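Local structure of cellulase IBT99 (Metagenomes, 6WBT) at residues Glu393-Glu398 and Phe412-Thr417. The protein probably hydrolyses 6-phospho-alpha-glucosides as a family 4 glycosidase and binds NAD, manganese and glucose-6-phosphate. Residues are numbered along the deposited sequence; the frame is centred on the assembly and turned at random.
Sequences EGLLVE and FTMNRT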
ATOM      1  N   GLU A 393     -15.439  -6.254  13.151  1.00 46.95           N
ATOM      2  CA  GLU A 393     -15.046  -7.631  13.432  1.00 47.22           C
ATOM      3  C   GLU A 393     -13.614  -7.711  13.943  1.00 45.88           C
ATOM      4  O   GLU A 393     -13.295  -8.590  14.751  1.00 45.59           O
ATOM      5  CB  GLU A 393     -15.215  -8.490  12.179  1.00 51.27           C
ATOM      6  CG  GLU A 393     -16.643  -8.551  11.662  1.00 55.47           C
ATOM      7  CD  GLU A 393     -16.760  -9.321  10.361  1.00 58.17           C
ATOM      8  OE1 GLU A 393     -15.712  -9.702   9.798  1.00 58.99           O
ATOM      9  OE2 GLU A 393     -17.900  -9.544   9.901  1.00 59.95           O
ATOM     10  N   GLY A 394     -12.743  -6.806  13.491  1.00 44.37           N
ATOM     11  CA  GLY A 394     -11.375  -6.804  13.984  1.00 43.60           C
ATOM     12  C   GLY A 394     -11.280  -6.397  15.442  1.00 45.41           C
ATOM     13  O   GLY A 394     -10.518  -6.988  16.211  1.00 46.79           O
ATOM     14  N   LEU A 395     -12.052  -5.382  15.841  1.00 43.90           N
ATOM     15  CA  LEU A 395     -12.059  -4.965  17.240  1.00 41.08           C
ATOM     16  C   LEU A 395     -12.666  -6.033  18.140  1.00 41.01           C
ATOM     17  O   LEU A 395     -12.288  -6.140  19.313  1.00 40.83           O
ATOM     18  CB  LEU A 395     -12.819  -3.649  17.392  1.00 39.17           C
ATOM     19  CG  LEU A 395     -12.171  -2.402  16.787  1.00 38.25           C
ATOM     20  CD1 LEU A 395     -13.179  -1.269  16.695  1.00 37.74           C
ATOM     21  CD2 LEU A 395     -10.957  -1.979  17.597  1.00 38.27           C
ATOM     22  N   LEU A 396     -13.602  -6.827  17.617  1.00 40.99           N
ATOM     23  CA  LEU A 396     -14.206  -7.883  18.421  1.00 41.94           C
ATOM     24  C   LEU A 396     -13.242  -9.039  18.646  1.00 40.92           C
ATOM     25  O   LEU A 396     -13.270  -9.672  19.708  1.00 40.56           O
ATOM     26  CB  LEU A 396     -15.489  -8.384  17.757  1.00 43.98           C
ATOM     27  CG  LEU A 396     -16.391  -9.252  18.634  1.00 44.93           C
ATOM     28  CD1 LEU A 396     -17.002  -8.422  19.751  1.00 45.64           C
ATOM     29  CD2 LEU A 396     -17.472  -9.920  17.803  1.00 44.78           C
ATOM     30  N   VAL A 397     -12.387  -9.333  17.663  1.00 41.26           N
ATOM     31  CA  VAL A 397     -11.380 -10.374  17.844  1.00 42.74           C
ATOM     32  C   VAL A 397     -10.328  -9.924  18.851  1.00 45.70           C
ATOM     33  O   VAL A 397      -9.861 -10.716  19.678  1.00 47.49           O
ATOM     34  CB  VAL A 397     -10.752 -10.750  16.490  1.00 39.72           C
ATOM     35  CG1 VAL A 397      -9.610 -11.736  16.684  1.00 38.77           C
ATOM     36  CG2 VAL A 397     -11.806 -11.334  15.564  1.00 38.32           C
ATOM     37  N   GLU A 398      -9.945  -8.645  18.806  1.00 44.67           N
ATOM     38  CA  GLU A 398      -8.995  -8.122  19.782  1.00 44.65           C
ATOM     39  C   GLU A 398      -9.579  -8.126  21.190  1.00 45.37           C
ATOM     40  O   GLU A 398      -8.833  -8.242  22.168  1.00 47.19           O
ATOM     41  CB  GLU A 398      -8.564  -6.708  19.392  1.00 45.60           C
ATOM     42  CG  GLU A 398      -7.871  -6.621  18.044  1.00 46.01           C
ATOM     43  CD  GLU A 398      -7.570  -5.192  17.636  1.00 47.46           C
ATOM     44  OE1 GLU A 398      -7.857  -4.273  18.431  1.00 48.31           O
ATOM     45  OE2 GLU A 398      -7.048  -4.990  16.520  1.00 47.50           O
ATOM     46  N   PHE A 412     -19.109  -2.891  19.177  1.00 46.84           N
ATOM     47  CA  PHE A 412     -20.552  -2.684  19.101  1.00 48.40           C
ATOM     48  C   PHE A 412     -20.885  -1.295  18.572  1.00 47.79           C
ATOM     49  O   PHE A 412     -21.853  -1.128  17.821  1.00 48.90           O
ATOM     50  CB  PHE A 412     -21.185  -2.909  20.475  1.00 50.59           C
ATOM     51  CG  PHE A 412     -21.405  -4.358  20.814  1.00 51.95           C
ATOM     52  CD1 PHE A 412     -20.332  -5.226  20.940  1.00 51.75           C
ATOM     53  CD2 PHE A 412     -22.684  -4.849  21.014  1.00 53.43           C
ATOM     54  CE1 PHE A 412     -20.531  -6.558  21.251  1.00 52.17           C
ATOM     55  CE2 PHE A 412     -22.889  -6.181  21.327  1.00 52.92           C
ATOM     56  CZ  PHE A 412     -21.811  -7.036  21.446  1.00 52.38           C
ATOM     57  N   THR A 413     -20.095  -0.285  18.948  1.00 45.36           N
ATOM     58  CA  THR A 413     -20.329   1.064  18.443  1.00 45.51           C
ATOM     59  C   THR A 413     -20.123   1.142  16.935  1.00 44.54           C
ATOM     60  O   THR A 413     -20.833   1.886  16.247  1.00 45.51           O
ATOM     61  CB  THR A 413     -19.408   2.056  19.160  1.00 45.42           C
ATOM     62  OG1 THR A 413     -19.668   2.024  20.570  1.00 45.36           O
ATOM     63  CG2 THR A 413     -19.626   3.472  18.644  1.00 43.78           C
HETATM   64  N   MSE A 414     -19.180   0.372  16.404  1.00 43.33           N
HETATM   65  CA  MSE A 414     -18.838   0.418  14.986  1.00 41.99           C
HETATM   66  C   MSE A 414     -19.931  -0.159  14.086  1.00 43.53           C
HETATM   67  O   MSE A 414     -20.101   0.279  12.947  1.00 44.23           O
HETATM   68  CB  MSE A 414     -17.525  -0.334  14.744  1.00 40.95           C
HETATM   69  CG  MSE A 414     -17.021  -0.281  13.312  1.00 40.97           C
HETATM   70 SE   MSE A 414     -16.371   1.482  12.806  0.65 39.27          SE
HETATM   71  CE  MSE A 414     -14.907   1.623  14.083  1.00 40.86           C
ATOM     72  N   ASN A 415     -20.671  -1.137  14.605  1.00 43.52           N
ATOM     73  CA  ASN A 415     -21.633  -1.865  13.789  1.00 44.58           C
ATOM     74  C   ASN A 415     -22.744  -0.945  13.298  1.00 45.56           C
ATOM     75  O   ASN A 415     -23.174  -0.025  14.002  1.00 46.46           O
ATOM     76  CB  ASN A 415     -22.226  -3.029  14.585  1.00 45.55           C
ATOM     77  CG  ASN A 415     -22.902  -4.055  13.698  1.00 46.32           C
ATOM     78  OD1 ASN A 415     -24.059  -3.894  13.313  1.00 47.13           O
ATOM     79  ND2 ASN A 415     -22.180  -5.120  13.370  1.00 46.20           N
ATOM     80  N   ARG A 416     -23.213  -1.201  12.072  1.00 44.98           N
ATOM     81  CA  ARG A 416     -24.248  -0.360  11.478  1.00 47.16           C
ATOM     82  C   ARG A 416     -25.604  -0.580  12.136  1.00 51.06           C
ATOM     83  O   ARG A 416     -26.432   0.339  12.163  1.00 52.72           O
ATOM     84  CB  ARG A 416     -24.345  -0.622   9.975  1.00 46.33           C
ATOM     85  CG  ARG A 416     -23.058  -0.364   9.209  1.00 46.46           C
ATOM     86  CD  ARG A 416     -23.272  -0.488   7.709  1.00 44.50           C
ATOM     87  NE  ARG A 416     -24.205   0.517   7.206  1.00 43.93           N
ATOM     88  CZ  ARG A 416     -23.848   1.733   6.804  1.00 44.42           C
ATOM     89  NH1 ARG A 416     -22.575   2.099   6.846  1.00 41.16           N
ATOM     90  NH2 ARG A 416     -24.765   2.582   6.361  1.00 46.95           N
ATOM     91  N   THR A 417     -25.854  -1.782  12.659  1.00 53.61           N
ATOM     92  CA  THR A 417     -27.132  -2.055  13.311  1.00 55.95           C
ATOM     93  C   THR A 417     -27.305  -1.206  14.565  1.00 55.76           C
ATOM     94  O   THR A 417     -28.408  -0.723  14.848  1.00 58.41           O
ATOM     95  CB  THR A 417     -27.241  -3.543  13.649  1.00 55.90           C
ATOM     96  OG1 THR A 417     -27.225  -4.313  12.439  1.00 55.25           O
ATOM     97  CG2 THR A 417     -28.525  -3.834  14.412  1.00 57.46           C
TER
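Leu-395 and Leu-396 of helix 380-402 meet selenomethionine Met-414 and Phe-412 in a small, buried apolar contact within a helical hairpin of the family 4 glycosyl hydrolase C-terminal domain. The second helix, 405-414, follows after a short turn. Between the two segments each leucine has one partner, and both also rest on Ala-411. CD1 of Leu-395 reaches the terminal methyl CE of Met-414 at 4.3 Å, a contact of methyl with methyl. CB of Met-414 points toward 393-398; CG is anti to the backbone N (chi1 -176°), and bends about the next two bonds, both near +60°, bring CE to the leucine. On Leu-396, CD1 lies obliquely against the Phe-412 ring, 4.3 Å from CE1; the CB of that phenylalanine points away from the leucine helix, and the ring alone comes back to it. The approach is loose, with only 104 Å² buried between the segments, and other parts of the fold complete the packing. Met-117 of helix 114-136 touches both Leu-396 and Phe-412, while Phe-381 of a second subunit packs on both Leu-395 and Met-414, so the hairpin also forms part of a subunit interface. Just after Met-414 the chain bends in an Asx turn: OD1 of Asn-415 accepts a hydrogen bond from the backbone N of Thr-417 at 2.8 Å, with the donor tilted 19° from the carbonyl plane.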